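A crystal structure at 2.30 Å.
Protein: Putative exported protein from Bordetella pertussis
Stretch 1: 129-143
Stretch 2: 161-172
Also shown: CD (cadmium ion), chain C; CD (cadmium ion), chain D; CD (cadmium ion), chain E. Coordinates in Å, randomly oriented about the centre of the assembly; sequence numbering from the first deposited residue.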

ATOM      1  N   ASP A 129       9.162 -15.804 -16.666  1.00 17.77           N
ATOM      2  CA  ASP A 129       7.716 -15.818 -16.491  1.00 16.68           C
ATOM      3  C   ASP A 129       7.404 -16.475 -15.145  1.00 16.10           C
ATOM      4  O   ASP A 129       8.285 -17.082 -14.541  1.00 16.16           O
ATOM      5  CB  ASP A 129       7.027 -16.502 -17.689  1.00 16.03           C
ATOM      6  CG  ASP A 129       7.635 -17.856 -18.029  1.00 16.46           C
ATOM      7  OD1 ASP A 129       7.616 -18.757 -17.179  1.00 17.00           O
ATOM      8  OD2 ASP A 129       8.126 -18.067 -19.158  1.00 17.74           O
ATOM      9  N   PHE A 130       6.164 -16.316 -14.691  1.00 15.69           N
ATOM     10  CA  PHE A 130       5.635 -16.885 -13.454  1.00 15.19           C
ATOM     11  C   PHE A 130       5.801 -18.410 -13.338  1.00 15.69           C
ATOM     12  O   PHE A 130       6.172 -18.929 -12.260  1.00 15.22           O
ATOM     13  CB  PHE A 130       4.143 -16.503 -13.293  1.00 14.62           C
ATOM     14  CG  PHE A 130       3.661 -16.568 -11.882  1.00 14.55           C
ATOM     15  CD1 PHE A 130       3.741 -15.432 -11.053  1.00 13.80           C
ATOM     16  CD2 PHE A 130       3.198 -17.766 -11.338  1.00 14.22           C
ATOM     17  CE1 PHE A 130       3.332 -15.460  -9.744  1.00 11.63           C
ATOM     18  CE2 PHE A 130       2.757 -17.814  -9.980  1.00 14.01           C
ATOM     19  CZ  PHE A 130       2.823 -16.654  -9.199  1.00 13.90           C
ATOM     20  N   LYS A 131       5.533 -19.121 -14.444  1.00 15.88           N
ATOM     21  CA  LYS A 131       5.694 -20.585 -14.499  1.00 15.71           C
ATOM     22  C   LYS A 131       7.080 -21.041 -14.073  1.00 14.78           C
ATOM     23  O   LYS A 131       7.209 -21.935 -13.215  1.00 15.16           O
ATOM     24  CB  LYS A 131       5.387 -21.123 -15.919  1.00 16.71           C
ATOM     25  CG  LYS A 131       5.437 -22.641 -15.990  1.00 17.20           C
ATOM     26  CD  LYS A 131       4.891 -23.185 -17.263  1.00 19.37           C
ATOM     27  CE  LYS A 131       5.181 -24.705 -17.350  1.00 20.89           C
ATOM     28  NZ  LYS A 131       6.656 -25.015 -17.572  1.00 22.82           N
ATOM     29  N   GLY A 132       8.104 -20.432 -14.671  1.00 13.62           N
ATOM     30  CA  GLY A 132       9.510 -20.760 -14.392  1.00 13.15           C
ATOM     31  C   GLY A 132      10.026 -20.181 -13.070  1.00 13.50           C
ATOM     32  O   GLY A 132      11.015 -20.665 -12.479  1.00 12.60           O
ATOM     33  N   PHE A 133       9.368 -19.099 -12.659  1.00 13.51           N
ATOM     34  CA  PHE A 133       9.533 -18.466 -11.372  1.00 13.54           C
ATOM     35  C   PHE A 133       9.233 -19.460 -10.222  1.00 13.03           C
ATOM     36  O   PHE A 133      10.081 -19.744  -9.377  1.00 12.46           O
ATOM     37  CB  PHE A 133       8.634 -17.213 -11.361  1.00 13.39           C
ATOM     38  CG  PHE A 133       8.643 -16.444 -10.069  1.00 13.82           C
ATOM     39  CD1 PHE A 133       7.434 -16.045  -9.488  1.00 11.67           C
ATOM     40  CD2 PHE A 133       9.858 -16.105  -9.424  1.00 14.54           C
ATOM     41  CE1 PHE A 133       7.424 -15.298  -8.286  1.00 12.23           C
ATOM     42  CE2 PHE A 133       9.861 -15.366  -8.206  1.00 12.84           C
ATOM     43  CZ  PHE A 133       8.646 -14.954  -7.651  1.00 13.04           C
ATOM     44  N   LEU A 134       8.036 -20.024 -10.242  1.00 13.22           N
ATOM     45  CA  LEU A 134       7.673 -21.090  -9.331  1.00 13.34           C
ATOM     46  C   LEU A 134       8.601 -22.301  -9.383  1.00 13.63           C
ATOM     47  O   LEU A 134       9.027 -22.767  -8.353  1.00 14.06           O
ATOM     48  CB  LEU A 134       6.218 -21.515  -9.589  1.00 13.59           C
ATOM     49  CG  LEU A 134       5.130 -20.487  -9.269  1.00 12.41           C
ATOM     50  CD1 LEU A 134       3.805 -21.211  -9.192  1.00 11.41           C
ATOM     51  CD2 LEU A 134       5.434 -19.794  -7.935  1.00 10.62           C
ATOM     52  N   GLU A 135       8.895 -22.808 -10.580  1.00 14.36           N
ATOM     53  CA  GLU A 135       9.829 -23.909 -10.758  1.00 15.18           C
ATOM     54  C   GLU A 135      11.137 -23.670 -10.025  1.00 15.54           C
ATOM     55  O   GLU A 135      11.506 -24.491  -9.181  1.00 16.13           O
ATOM     56  CB  GLU A 135      10.087 -24.173 -12.226  1.00 14.48           C
ATOM     57  CG  GLU A 135       8.996 -25.002 -12.854  1.00 16.72           C
ATOM     58  CD  GLU A 135       8.951 -24.897 -14.355  1.00 18.77           C
ATOM     59  OE1 GLU A 135       9.988 -24.562 -14.942  1.00 19.38           O
ATOM     60  OE2 GLU A 135       7.880 -25.149 -14.954  1.00 21.38           O
ATOM     61  N   GLU A 136      11.813 -22.557 -10.343  1.00 15.27           N
ATOM     62  CA  GLU A 136      13.066 -22.126  -9.682  1.00 15.41           C
ATOM     63  C   GLU A 136      12.978 -22.089  -8.128  1.00 15.42           C
ATOM     64  O   GLU A 136      13.887 -22.574  -7.435  1.00 15.57           O
ATOM     65  CB  GLU A 136      13.506 -20.760 -10.248  1.00 14.71           C
ATOM     66  CG  GLU A 136      14.704 -20.055  -9.567  1.00 15.95           C
ATOM     67  CD  GLU A 136      16.048 -20.798  -9.656  1.00 19.84           C
ATOM     68  OE1 GLU A 136      16.218 -21.693 -10.525  1.00 20.74           O
ATOM     69  OE2 GLU A 136      16.968 -20.477  -8.847  1.00 20.20           O
ATOM     70  N   LEU A 137      11.896 -21.530  -7.593  1.00 15.02           N
ATOM     71  CA  LEU A 137      11.711 -21.452  -6.124  1.00 15.66           C
ATOM     72  C   LEU A 137      11.489 -22.824  -5.492  1.00 16.29           C
ATOM     73  O   LEU A 137      11.926 -23.061  -4.378  1.00 16.84           O
ATOM     74  CB  LEU A 137      10.518 -20.552  -5.769  1.00 15.33           C
ATOM     75  CG  LEU A 137      10.559 -19.065  -6.133  1.00 13.85           C
ATOM     76  CD1 LEU A 137       9.288 -18.410  -5.613  1.00 10.97           C
ATOM     77  CD2 LEU A 137      11.812 -18.352  -5.563  1.00 12.50           C
ATOM     78  N   LYS A 138      10.827 -23.721  -6.224  1.00 16.83           N
ATOM     79  CA  LYS A 138      10.532 -25.055  -5.752  1.00 17.94           C
ATOM     80  C   LYS A 138      11.779 -25.908  -5.678  1.00 18.07           C
ATOM     81  O   LYS A 138      11.887 -26.767  -4.786  1.00 17.59           O
ATOM     82  CB  LYS A 138       9.448 -25.726  -6.601  1.00 17.97           C
ATOM     83  CG  LYS A 138       8.062 -25.260  -6.190  1.00 20.59           C
ATOM     84  CD  LYS A 138       6.979 -25.677  -7.185  1.00 22.86           C
ATOM     85  CE  LYS A 138       5.617 -25.057  -6.796  1.00 24.75           C
ATOM     86  NZ  LYS A 138       4.568 -25.360  -7.839  1.00 26.16           N
ATOM     87  N   LYS A 139      12.715 -25.643  -6.600  1.00 18.40           N
ATOM     88  CA  LYS A 139      14.011 -26.338  -6.635  1.00 18.68           C
ATOM     89  C   LYS A 139      14.974 -25.845  -5.562  1.00 18.54           C
ATOM     90  O   LYS A 139      16.002 -26.454  -5.351  1.00 18.89           O
ATOM     91  CB  LYS A 139      14.657 -26.213  -8.016  1.00 19.60           C
ATOM     92  CG  LYS A 139      14.037 -27.135  -9.077  1.00 20.72           C
ATOM     93  CD  LYS A 139      14.414 -26.733 -10.462  1.00 21.39           C
ATOM     94  CE  LYS A 139      13.660 -27.562 -11.481  1.00 24.09           C
ATOM     95  NZ  LYS A 139      13.785 -29.054 -11.303  1.00 25.22           N
ATOM     96  N   ASN A 140      14.635 -24.752  -4.876  1.00 17.83           N
ATOM     97  CA  ASN A 140      15.535 -24.129  -3.944  1.00 17.31           C
ATOM     98  C   ASN A 140      14.790 -23.640  -2.690  1.00 17.76           C
ATOM     99  O   ASN A 140      14.891 -22.467  -2.357  1.00 17.41           O
ATOM    100  CB  ASN A 140      16.241 -22.950  -4.624  1.00 16.98           C
ATOM    101  CG  ASN A 140      17.089 -23.377  -5.818  1.00 18.27           C
ATOM    102  OD1 ASN A 140      18.199 -23.874  -5.634  1.00 20.81           O
ATOM    103  ND2 ASN A 140      16.579 -23.163  -7.054  1.00 14.23           N
ATOM    104  N   PRO A 141      14.050 -24.537  -1.990  1.00 18.13           N
ATOM    105  CA  PRO A 141      13.292 -24.053  -0.826  1.00 18.48           C
ATOM    106  C   PRO A 141      14.221 -23.451   0.206  1.00 18.63           C
ATOM    107  O   PRO A 141      15.251 -24.043   0.530  1.00 19.06           O
ATOM    108  CB  PRO A 141      12.623 -25.334  -0.261  1.00 18.00           C
ATOM    109  CG  PRO A 141      13.427 -26.469  -0.836  1.00 18.07           C
ATOM    110  CD  PRO A 141      13.864 -25.994  -2.186  1.00 17.78           C
ATOM    111  N   GLY A 142      13.866 -22.268   0.697  1.00 18.87           N
ATOM    112  CA  GLY A 142      14.602 -21.647   1.778  1.00 18.54           C
ATOM    113  C   GLY A 142      15.797 -20.827   1.341  1.00 18.60           C
ATOM    114  O   GLY A 142      16.437 -20.179   2.185  1.00 19.33           O
ATOM    115  N   LYS A 143      16.109 -20.831   0.048  1.00 18.04           N
ATOM    116  CA  LYS A 143      17.347 -20.214  -0.457  1.00 17.92           C
ATOM    117  C   LYS A 143      17.208 -18.786  -0.974  1.00 17.60           C
ATOM    118  O   LYS A 143      18.182 -18.009  -0.993  1.00 17.54           O
ATOM    119  CB  LYS A 143      17.940 -21.083  -1.554  1.00 18.56           C
ATOM    120  CG  LYS A 143      18.560 -22.362  -0.970  1.00 21.00           C
ATOM    121  CD  LYS A 143      18.954 -23.344  -2.021  1.00 22.42           C
ATOM    122  CE  LYS A 143      20.420 -23.273  -2.250  1.00 23.63           C
ATOM    123  NZ  LYS A 143      20.766 -24.475  -3.059  1.00 25.45           N
ATOM    124  N   SER A 161       1.185 -15.282   2.083  1.00 12.53           N
ATOM    125  CA  SER A 161       0.083 -15.802   1.244  1.00 12.81           C
ATOM    126  C   SER A 161       0.555 -16.491  -0.040  1.00 12.06           C
ATOM    127  O   SER A 161       0.021 -17.548  -0.420  1.00 12.45           O
ATOM    128  CB  SER A 161      -0.886 -14.669   0.891  1.00 12.67           C
ATOM    129  OG  SER A 161      -1.652 -14.405   2.051  1.00 15.63           O
ATOM    130  N   PHE A 162       1.542 -15.875  -0.694  1.00 10.95           N
ATOM    131  CA  PHE A 162       2.153 -16.419  -1.882  1.00 10.75           C
ATOM    132  C   PHE A 162       2.787 -17.794  -1.619  1.00 11.58           C
ATOM    133  O   PHE A 162       2.595 -18.763  -2.374  1.00 10.49           O
ATOM    134  CB  PHE A 162       3.203 -15.407  -2.360  1.00 10.56           C
ATOM    135  CG  PHE A 162       3.972 -15.849  -3.566  1.00 10.30           C
ATOM    136  CD1 PHE A 162       3.576 -15.444  -4.831  1.00  9.00           C
ATOM    137  CD2 PHE A 162       5.078 -16.691  -3.442  1.00  9.52           C
ATOM    138  CE1 PHE A 162       4.261 -15.841  -5.940  1.00  8.99           C
ATOM    139  CE2 PHE A 162       5.783 -17.100  -4.565  1.00 10.06           C
ATOM    140  CZ  PHE A 162       5.378 -16.665  -5.823  1.00  9.49           C
ATOM    141  N   LYS A 163       3.588 -17.846  -0.556  1.00 12.96           N
ATOM    142  CA  LYS A 163       4.250 -19.060  -0.097  1.00 15.08           C
ATOM    143  C   LYS A 163       3.232 -20.184   0.123  1.00 16.35           C
ATOM    144  O   LYS A 163       3.403 -21.289  -0.373  1.00 16.95           O
ATOM    145  CB  LYS A 163       5.026 -18.762   1.200  1.00 14.36           C
ATOM    146  CG  LYS A 163       6.270 -18.000   0.925  1.00 16.06           C
ATOM    147  CD  LYS A 163       6.910 -17.410   2.157  1.00 16.04           C
ATOM    148  CE  LYS A 163       7.332 -18.465   3.150  1.00 17.50           C
ATOM    149  NZ  LYS A 163       8.070 -17.752   4.245  1.00 18.87           N
HETATM  150  N   MSE A 164       2.166 -19.877   0.850  1.00 17.36           N
HETATM  151  CA  MSE A 164       1.153 -20.860   1.168  1.00 19.44           C
HETATM  152  C   MSE A 164       0.411 -21.402  -0.073  1.00 17.78           C
HETATM  153  O   MSE A 164       0.130 -22.607  -0.186  1.00 17.71           O
HETATM  154  CB  MSE A 164       0.181 -20.222   2.185  1.00 21.59           C
HETATM  155  CG  MSE A 164      -0.916 -21.156   2.743  1.00 32.09           C
HETATM  156 SE   MSE A 164      -0.123 -22.672   3.722  1.00 51.40          SE
HETATM  157  CE  MSE A 164       0.531 -21.724   5.340  1.00 49.33           C
ATOM    158  N   ALA A 165       0.089 -20.508  -0.999  1.00 16.89           N
ATOM    159  CA  ALA A 165      -0.732 -20.859  -2.159  1.00 16.35           C
ATOM    160  C   ALA A 165       0.069 -21.589  -3.212  1.00 16.33           C
ATOM    161  O   ALA A 165      -0.485 -22.417  -3.937  1.00 17.44           O
ATOM    162  CB  ALA A 165      -1.382 -19.628  -2.765  1.00 14.98           C
ATOM    163  N   THR A 166       1.356 -21.270  -3.305  1.00 16.01           N
ATOM    164  CA  THR A 166       2.197 -21.817  -4.359  1.00 15.91           C
ATOM    165  C   THR A 166       3.038 -22.948  -3.802  1.00 16.20           C
ATOM    166  O   THR A 166       3.656 -23.653  -4.554  1.00 17.25           O
ATOM    167  CB  THR A 166       3.119 -20.742  -5.054  1.00 15.38           C
ATOM    168  OG1 THR A 166       4.018 -20.176  -4.091  1.00 16.14           O
ATOM    169  CG2 THR A 166       2.326 -19.609  -5.681  1.00 13.49           C
ATOM    170  N   GLY A 167       3.069 -23.155  -2.493  1.00 16.44           N
ATOM    171  CA  GLY A 167       3.945 -24.190  -1.952  1.00 16.41           C
ATOM    172  C   GLY A 167       5.420 -23.849  -2.151  1.00 16.78           C
ATOM    173  O   GLY A 167       6.227 -24.692  -2.567  1.00 17.16           O
ATOM    174  N   THR A 168       5.774 -22.598  -1.864  1.00 16.12           N
ATOM    175  CA  THR A 168       7.153 -22.179  -1.927  1.00 15.69           C
ATOM    176  C   THR A 168       7.628 -21.763  -0.544  1.00 15.76           C
ATOM    177  O   THR A 168       6.810 -21.605   0.373  1.00 15.59           O
ATOM    178  CB  THR A 168       7.374 -21.084  -3.002  1.00 15.78           C
ATOM    179  OG1 THR A 168       6.459 -20.020  -2.768  1.00 16.22           O
ATOM    180  CG2 THR A 168       7.140 -21.653  -4.456  1.00 14.71           C
ATOM    181  N   ASP A 169       8.952 -21.632  -0.394  1.00 16.44           N
ATOM    182  CA  ASP A 169       9.613 -21.333   0.880  1.00 16.90           C
ATOM    183  C   ASP A 169      10.682 -20.335   0.541  1.00 17.67           C
ATOM    184  O   ASP A 169      11.646 -20.635  -0.152  1.00 17.43           O
ATOM    185  CB  ASP A 169      10.202 -22.615   1.502  1.00 17.02           C
ATOM    186  CG  ASP A 169      11.102 -22.363   2.727  1.00 19.08           C
ATOM    187  OD1 ASP A 169      11.416 -21.200   3.100  1.00 22.78           O
ATOM    188  OD2 ASP A 169      11.520 -23.375   3.333  1.00 19.59           O
ATOM    189  N   ILE A 170      10.465 -19.116   1.017  1.00 18.82           N
ATOM    190  CA  ILE A 170      11.285 -17.968   0.676  1.00 19.53           C
ATOM    191  C   ILE A 170      11.316 -17.163   1.933  1.00 18.77           C
ATOM    192  O   ILE A 170      10.353 -17.208   2.724  1.00 19.16           O
ATOM    193  CB  ILE A 170      10.773 -17.166  -0.609  1.00 20.12           C
ATOM    194  CG1 ILE A 170       9.255 -16.969  -0.626  1.00 21.90           C
ATOM    195  CG2 ILE A 170      10.991 -17.993  -1.849  1.00 21.65           C
ATOM    196  CD1 ILE A 170       8.664 -16.507  -2.043  1.00 20.01           C
ATOM    197  N   VAL A 171      12.436 -16.479   2.149  1.00 17.64           N
ATOM    198  CA  VAL A 171      12.721 -15.874   3.441  1.00 17.25           C
ATOM    199  C   VAL A 171      12.397 -14.392   3.472  1.00 16.13           C
ATOM    200  O   VAL A 171      12.919 -13.607   2.682  1.00 16.53           O
ATOM    201  CB  VAL A 171      14.199 -16.126   3.919  1.00 17.57           C
ATOM    202  CG1 VAL A 171      14.442 -15.443   5.276  1.00 17.66           C
ATOM    203  CG2 VAL A 171      14.471 -17.626   4.030  1.00 18.09           C
ATOM    204  N   HIS A 172      11.561 -14.021   4.430  1.00 15.15           N
ATOM    205  CA  HIS A 172      11.116 -12.659   4.608  1.00 14.23           C
ATOM    206  C   HIS A 172      12.191 -11.759   5.169  1.00 14.06           C
ATOM    207  O   HIS A 172      12.794 -12.068   6.168  1.00 14.51           O
ATOM    208  CB  HIS A 172       9.891 -12.617   5.516  1.00 13.67           C
ATOM    209  CG  HIS A 172       9.423 -11.231   5.815  1.00 13.56           C
ATOM    210  ND1 HIS A 172       9.135 -10.807   7.097  1.00 12.97           N
ATOM    211  CD2 HIS A 172       9.202 -10.166   5.004  1.00 13.30           C
ATOM    212  CE1 HIS A 172       8.742  -9.543   7.062  1.00 14.02           C
ATOM    213  NE2 HIS A 172       8.772  -9.128   5.806  1.00 14.53           N
TER
HETATM  214 CD    CD C1002       8.969 -20.068 -18.733  1.00 22.28          CD
HETATM  215 CD    CD D1003      10.655 -23.868 -17.194  1.00 34.50          CD
HETATM  216 CD    CD E1004      17.915 -23.108 -11.131  1.00 23.83          CD
HETATM  217  O   HOH W   1      19.250 -21.969  -9.715  1.00 20.72           O
HETATM  218  O   HOH W   2      10.367 -23.332  -2.363  1.00 10.17           O
HETATM  219  O   HOH W   3       2.244 -24.092  -7.323  1.00 21.63           O
HETATM  220  O   HOH W   4      13.497 -20.248  -1.962  1.00 14.28           O
HETATM  221  O   HOH W   5       8.886 -22.000 -17.692  1.00  2.05           O
HETATM  222  O   HOH W   6      11.130 -19.067 -17.388  1.00  2.00           O
HETATM  223  O   HOH W   7      10.235 -21.087 -20.652  1.00  6.51           O
HETATM  224  O   HOH W   8      16.354 -24.634 -12.843  1.00 13.56           O

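Two helices that cross at nearly a right angle, 88° between their N-to-C directions, with axes no nearer than 12.2 Å, have one aromatic side chain reaching into the space between them. Phe162 points its CA-to-CB bond toward the helix 130-138 and sits as a knob in a hole formed by Phe130, Phe133, Leu134 and Leu137. Residues spaced three and four apart fall on the same side of a helix, so this set, spread over two turns, can line a pocket. The closest approach of the knob to the residues of its hole is Phe133 CE1 to Phe162 CZ, 3.5 Å; the two rings are inclined at 48° with centroids 5.8 Å apart, an oblique pairing. Phe130 CZ lies 3.7 Å from Phe162 CE1, and Leu134 CD2 lies 3.8 Å from Phe162 CZ, whereas Leu137 CD1 meets the edge of the Phe162 ring, with Leu137 CD1 3.9 Å from Phe162 CE2.

The example illustrates a general principle: apolar side chains pack where the helices meet, and backbone polar groups pair, directly or through water, where the chain runs on beyond them. Leu134 CD2 also packs 3.8 Å from Thr166 CB, and Leu137 continues the apolar surface, with CB 3.8 Å from Thr168 CG2 and CD2 3.8 Å from Ile170 CG2. The threonines offer carbon atoms to this surface while their hydroxyls are satisfied within their own stretch: Thr168 OG1 donates to Thr166 OG1 (2.8 Å), which in turn donates to Phe162 O (2.6 Å). Between them, Gly167 leaves the helix with positive phi, a conformation that favours glycine.

Past the helices, the chains draw together until the CA atoms of Pro141 and Asp169 are 4.9 Å apart. Here lies the one direct hydrogen bond between the stretches, from Gly142 N to Asp169 O, at 2.9 Å and a nearly straight 168°. Gly142 has phi 86° and psi -5°, where a CB would jam against the preceding carbonyl oxygen.

Water carries other polar links. Water 2 donates to Leu137 O (2.6 Å) and accepts from Asp169 N (3.0 Å), joining the C-terminal part of one helix to the loop after the other. Water 4 donates to both Asn140 O (2.7 Å) and Asp169 O (2.6 Å), so the latter carbonyl serves a direct and a water-mediated link. At the exposed margin, Lys138 CE comes within 3.3 Å of Thr166 O, while its NZ reaches that carbonyl through water 3, which accepts from Lys138 NZ (2.7 Å) and donates to Thr166 O (3.1 Å).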